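Local coordinates for protein colicin-D (Escherichia coli, PDB 5ZNM) that kills Escherichia coli and close relatives as a plasmid-encoded toxin that inhibits protein synthesis through its C-terminal tRNase domain, seen here together with the central domain, at residues 41-53 with 206-218. Residues are numbered along the deposited sequence; the frame is centred on the assembly and turned at random.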
loop_
_atom_site.group_PDB
_atom_site.type_symbol
_atom_site.label_atom_id
_atom_site.label_comp_id
_atom_site.label_asym_id
_atom_site.label_seq_id
_atom_site.Cartn_x
_atom_site.Cartn_y
_atom_site.Cartn_z
ATOM N N VAL A 41 -3.185 14.061 -22.007
ATOM C CA VAL A 41 -1.982 14.750 -21.557
ATOM C C VAL A 41 -1.119 13.840 -20.686
ATOM O O VAL A 41 0.115 13.887 -20.755
ATOM C CB VAL A 41 -2.386 16.051 -20.839
ATOM C CG1 VAL A 41 -1.292 16.548 -19.953
ATOM C CG2 VAL A 41 -2.748 17.113 -21.867
ATOM N N MET A 42 -1.738 12.985 -19.868
ATOM C CA MET A 42 -0.943 12.099 -19.017
ATOM C C MET A 42 -0.359 10.917 -19.777
ATOM O O MET A 42 0.560 10.263 -19.272
ATOM C CB MET A 42 -1.773 11.572 -17.850
ATOM C CG MET A 42 -2.009 12.593 -16.760
ATOM S SD MET A 42 -2.764 11.842 -15.319
ATOM C CE MET A 42 -4.309 11.268 -16.025
ATOM N N ASN A 43 -0.866 10.629 -20.969
ATOM C CA ASN A 43 -0.367 9.523 -21.771
ATOM C C ASN A 43 0.658 9.954 -22.814
ATOM O O ASN A 43 1.060 9.131 -23.642
ATOM C CB ASN A 43 -1.533 8.792 -22.432
ATOM C CG ASN A 43 -2.185 7.801 -21.499
ATOM O OD1 ASN A 43 -1.752 6.651 -21.406
ATOM N ND2 ASN A 43 -3.222 8.240 -20.786
ATOM N N GLU A 44 1.101 11.210 -22.791
ATOM C CA GLU A 44 2.255 11.584 -23.601
ATOM C C GLU A 44 3.480 10.790 -23.148
ATOM O O GLU A 44 3.586 10.379 -21.989
ATOM C CB GLU A 44 2.520 13.089 -23.505
ATOM C CG GLU A 44 1.466 13.973 -24.174
ATOM C CD GLU A 44 1.852 14.407 -25.582
ATOM O OE1 GLU A 44 3.044 14.698 -25.817
ATOM O OE2 GLU A 44 0.960 14.460 -26.454
ATOM N N GLN A 45 4.416 10.576 -24.079
ATOM C CA GLN A 45 5.505 9.632 -23.830
ATOM C C GLN A 45 6.415 10.092 -22.692
ATOM O O GLN A 45 6.909 9.265 -21.917
ATOM C CB GLN A 45 6.314 9.411 -25.112
ATOM C CG GLN A 45 7.356 10.490 -25.437
ATOM C CD GLN A 45 6.761 11.759 -26.033
ATOM O OE1 GLN A 45 5.558 12.020 -25.921
ATOM N NE2 GLN A 45 7.613 12.560 -26.678
ATOM N N GLY A 46 6.641 11.397 -22.562
ATOM C CA GLY A 46 7.562 11.894 -21.555
ATOM C C GLY A 46 6.894 12.487 -20.326
ATOM O O GLY A 46 7.514 13.267 -19.594
ATOM N N ALA A 47 5.637 12.124 -20.082
ATOM C CA ALA A 47 4.916 12.663 -18.936
ATOM C C ALA A 47 5.395 12.014 -17.645
ATOM O O ALA A 47 5.611 10.801 -17.581
ATOM C CB ALA A 47 3.411 12.447 -19.097
ATOM N N LEU A 48 5.582 12.837 -16.617
ATOM C CA LEU A 48 5.802 12.383 -15.249
ATOM C C LEU A 48 4.614 12.845 -14.427
ATOM O O LEU A 48 4.318 14.044 -14.393
ATOM C CB LEU A 48 7.087 12.959 -14.663
ATOM C CG LEU A 48 8.436 12.402 -15.099
ATOM C CD1 LEU A 48 9.506 13.329 -14.550
ATOM C CD2 LEU A 48 8.614 10.984 -14.560
ATOM N N VAL A 49 3.935 11.909 -13.770
ATOM C CA VAL A 49 2.715 12.221 -13.038
ATOM C C VAL A 49 2.903 11.891 -11.562
ATOM O O VAL A 49 3.373 10.798 -11.210
ATOM C CB VAL A 49 1.501 11.464 -13.608
ATOM C CG1 VAL A 49 0.203 11.875 -12.871
ATOM C CG2 VAL A 49 1.403 11.684 -15.107
ATOM N N LEU A 50 2.541 12.851 -10.714
ATOM C CA LEU A 50 2.296 12.657 -9.293
ATOM C C LEU A 50 0.804 12.447 -9.068
ATOM O O LEU A 50 -0.021 13.192 -9.606
ATOM C CB LEU A 50 2.752 13.878 -8.492
ATOM C CG LEU A 50 4.239 14.175 -8.411
ATOM C CD1 LEU A 50 4.473 15.634 -8.040
ATOM C CD2 LEU A 50 4.862 13.224 -7.384
ATOM N N ASN A 51 0.453 11.451 -8.267
ATOM C CA ASN A 51 -0.928 11.274 -7.853
ATOM C C ASN A 51 -1.112 11.872 -6.467
ATOM O O ASN A 51 -0.221 11.777 -5.621
ATOM C CB ASN A 51 -1.318 9.794 -7.855
ATOM C CG ASN A 51 -1.429 9.231 -9.252
ATOM O OD1 ASN A 51 -1.656 9.975 -10.215
ATOM N ND2 ASN A 51 -1.281 7.906 -9.375
ATOM N N ASN A 52 -2.271 12.494 -6.222
ATOM C CA ASN A 52 -2.547 13.012 -4.889
ATOM C C ASN A 52 -3.211 11.967 -3.983
ATOM O O ASN A 52 -4.066 12.301 -3.168
ATOM C CB ASN A 52 -3.382 14.294 -4.967
ATOM C CG ASN A 52 -2.530 15.540 -5.226
ATOM O OD1 ASN A 52 -3.040 16.664 -5.292
ATOM N ND2 ASN A 52 -1.233 15.344 -5.369
ATOM N N THR A 53 -2.830 10.703 -4.127
ATOM C CA THR A 53 -3.150 9.663 -3.157
ATOM C C THR A 53 -2.477 9.966 -1.821
ATOM O O THR A 53 -1.250 9.988 -1.732
ATOM C CB THR A 53 -2.653 8.326 -3.702
ATOM O OG1 THR A 53 -3.076 8.199 -5.070
ATOM C CG2 THR A 53 -3.197 7.165 -2.869
ATOM N N SER A 206 13.741 23.142 -18.519
ATOM C CA SER A 206 12.674 23.163 -17.535
ATOM C C SER A 206 11.881 21.871 -17.625
ATOM O O SER A 206 11.695 21.320 -18.710
ATOM C CB SER A 206 11.729 24.351 -17.766
ATOM O OG SER A 206 12.455 25.568 -17.931
ATOM N N ARG A 207 11.398 21.397 -16.477
ATOM C CA ARG A 207 10.719 20.109 -16.388
ATOM C C ARG A 207 9.291 20.337 -15.917
ATOM O O ARG A 207 9.066 20.915 -14.847
ATOM C CB ARG A 207 11.460 19.178 -15.433
ATOM C CG ARG A 207 11.443 17.681 -15.785
ATOM C CD ARG A 207 10.324 17.266 -16.718
ATOM N NE ARG A 207 10.561 15.941 -17.292
ATOM C CZ ARG A 207 9.609 15.147 -17.775
ATOM N NH1 ARG A 207 8.331 15.525 -17.741
ATOM N NH2 ARG A 207 9.933 13.970 -18.288
ATOM N N THR A 208 8.337 19.857 -16.701
ATOM C CA THR A 208 6.932 19.840 -16.316
ATOM C C THR A 208 6.578 18.533 -15.606
ATOM O O THR A 208 6.877 17.451 -16.117
ATOM C CB THR A 208 6.073 19.994 -17.562
ATOM O OG1 THR A 208 6.290 21.295 -18.126
ATOM C CG2 THR A 208 4.612 19.785 -17.210
ATOM N N ILE A 209 5.936 18.631 -14.442
ATOM C CA ILE A 209 5.420 17.460 -13.731
ATOM C C ILE A 209 3.919 17.631 -13.621
ATOM O O ILE A 209 3.453 18.688 -13.192
ATOM C CB ILE A 209 6.052 17.304 -12.336
ATOM C CG1 ILE A 209 7.560 17.077 -12.461
ATOM C CG2 ILE A 209 5.396 16.153 -11.559
ATOM C CD1 ILE A 209 8.308 17.487 -11.229
ATOM N N LEU A 210 3.174 16.628 -14.066
ATOM C CA LEU A 210 1.720 16.654 -13.979
ATOM C C LEU A 210 1.279 16.149 -12.610
ATOM O O LEU A 210 1.938 15.304 -12.002
ATOM C CB LEU A 210 1.107 15.784 -15.080
ATOM C CG LEU A 210 1.436 16.210 -16.510
ATOM C CD1 LEU A 210 0.886 15.214 -17.515
ATOM C CD2 LEU A 210 0.894 17.601 -16.793
ATOM N N VAL A 211 0.149 16.656 -12.127
ATOM C CA VAL A 211 -0.416 16.149 -10.880
ATOM C C VAL A 211 -1.852 15.748 -11.155
ATOM O O VAL A 211 -2.648 16.575 -11.618
ATOM C CB VAL A 211 -0.350 17.182 -9.744
ATOM C CG1 VAL A 211 -0.887 16.588 -8.463
ATOM C CG2 VAL A 211 1.073 17.659 -9.520
ATOM N N ASN A 212 -2.179 14.481 -10.897
ATOM C CA ASN A 212 -3.563 14.037 -10.931
ATOM C C ASN A 212 -4.162 14.314 -9.547
ATOM O O ASN A 212 -3.781 13.640 -8.595
ATOM C CB ASN A 212 -3.646 12.552 -11.281
ATOM C CG ASN A 212 -5.076 12.067 -11.456
ATOM O OD1 ASN A 212 -6.048 12.739 -11.074
ATOM N ND2 ASN A 212 -5.209 10.867 -12.007
ATOM N N PRO A 213 -5.042 15.285 -9.386
ATOM C CA PRO A 213 -5.520 15.627 -8.046
ATOM C C PRO A 213 -6.525 14.644 -7.472
ATOM O O PRO A 213 -6.864 14.777 -6.296
ATOM C CB PRO A 213 -6.157 17.014 -8.238
ATOM C CG PRO A 213 -6.542 17.069 -9.637
ATOM C CD PRO A 213 -5.627 16.161 -10.414
ATOM N N VAL A 214 -6.995 13.662 -8.235
ATOM C CA VAL A 214 -7.950 12.676 -7.742
ATOM C C VAL A 214 -7.166 11.546 -7.084
ATOM O O VAL A 214 -6.358 10.897 -7.765
ATOM C CB VAL A 214 -8.827 12.132 -8.874
ATOM C CG1 VAL A 214 -9.870 11.173 -8.312
ATOM C CG2 VAL A 214 -9.498 13.272 -9.658
ATOM N N PRO A 215 -7.398 11.248 -5.799
ATOM C CA PRO A 215 -6.736 10.088 -5.189
ATOM C C PRO A 215 -6.989 8.844 -6.018
ATOM O O PRO A 215 -8.082 8.631 -6.541
ATOM C CB PRO A 215 -7.379 9.994 -3.799
ATOM C CG PRO A 215 -7.848 11.432 -3.514
ATOM C CD PRO A 215 -8.315 11.924 -4.856
ATOM N N GLN A 216 -5.946 8.043 -6.186
ATOM C CA GLN A 216 -6.080 6.899 -7.064
ATOM C C GLN A 216 -5.063 5.828 -6.695
ATOM O O GLN A 216 -4.056 5.650 -7.401
ATOM C CB GLN A 216 -5.896 7.328 -8.516
ATOM C CG GLN A 216 -6.601 6.449 -9.520
ATOM C CD GLN A 216 -6.702 7.150 -10.860
ATOM O OE1 GLN A 216 -5.741 7.161 -11.624
ATOM N NE2 GLN A 216 -7.852 7.779 -11.131
ATOM N N PRO A 217 -5.283 5.101 -5.600
ATOM C CA PRO A 217 -4.351 4.015 -5.245
ATOM C C PRO A 217 -4.306 2.898 -6.276
ATOM O O PRO A 217 -3.302 2.179 -6.357
ATOM C CB PRO A 217 -4.891 3.528 -3.890
ATOM C CG PRO A 217 -6.330 3.906 -3.905
ATOM C CD PRO A 217 -6.395 5.215 -4.642
ATOM N N SER A 218 -5.370 2.728 -7.056
ATOM C CA SER A 218 -5.382 1.878 -8.239
ATOM C C SER A 218 -6.512 2.367 -9.135
ATOM O O SER A 218 -7.315 3.216 -8.736
ATOM C CB SER A 218 -5.542 0.395 -7.872
ATOM O OG SER A 218 -6.459 0.217 -6.808
HETATM O O HOH W 1 5.091 15.630 -17.425
HETATM O O HOH W 2 -1.541 6.627 -6.647
HETATM O O HOH W 3 -5.948 16.626 -4.669
#
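A parallel beta pairing in the central domain joins strand 49-51 to strand 207-212, at one border of a mixed four-stranded sheet that continues through strand 194-198. Four backbone hydrogen bonds alternate between the strands: Leu210 N to Leu48 O, Leu50 N to Leu210 O, Asn212 N to Leu50 O and Asn52 N to Asn212 O. On the sheet face of Val49, Leu210 meets the last turn of helix 32-42: its CD1 lies 3.5 Å from Val41 CG1 and 4.0 Å from Met42 CG, with Ala47 CB close by. On the other face Leu50 CD1 packs 3.7 Å from Ile209 CG2, and Met127 of strand 126-131 covers both side chains. At the first residue of strand 207-212, Arg207 bends at chi2 (-21°) and grips Gly46 O end-on with NH1 and NH2, the latter at 2.8 Å. The carbonyl oxygen lies near the guanidinium plane, while Leu48 CD1 sits over the centre of one face. NH1 also donates to Thr208 O, and NE forms a salt bridge with Glu125, so three partners fix the rotation of the group. Farther along, Asn51 OD1 meets Asn212 CB at 3.4 Å, the two amide planes standing nearly perpendicular (83°); Thr232 OG1 bonds to both side chains. Asn212 OD1 accepts from Val214 N in an Asx turn, the donor lying well above the carbonyl plane, as the chain leaves the strand. Beyond this turn Pro217 packs on Ala54 of the second subunit. Thr53 OG1, set anti to its carbonyl carbon (chi1 -48°), accepts a fairly straight bond from Gln216 N at 3.1 Å, and a water 2.7 Å from Thr53 OG1 links it to Asn51 ND2 and Gln216 O.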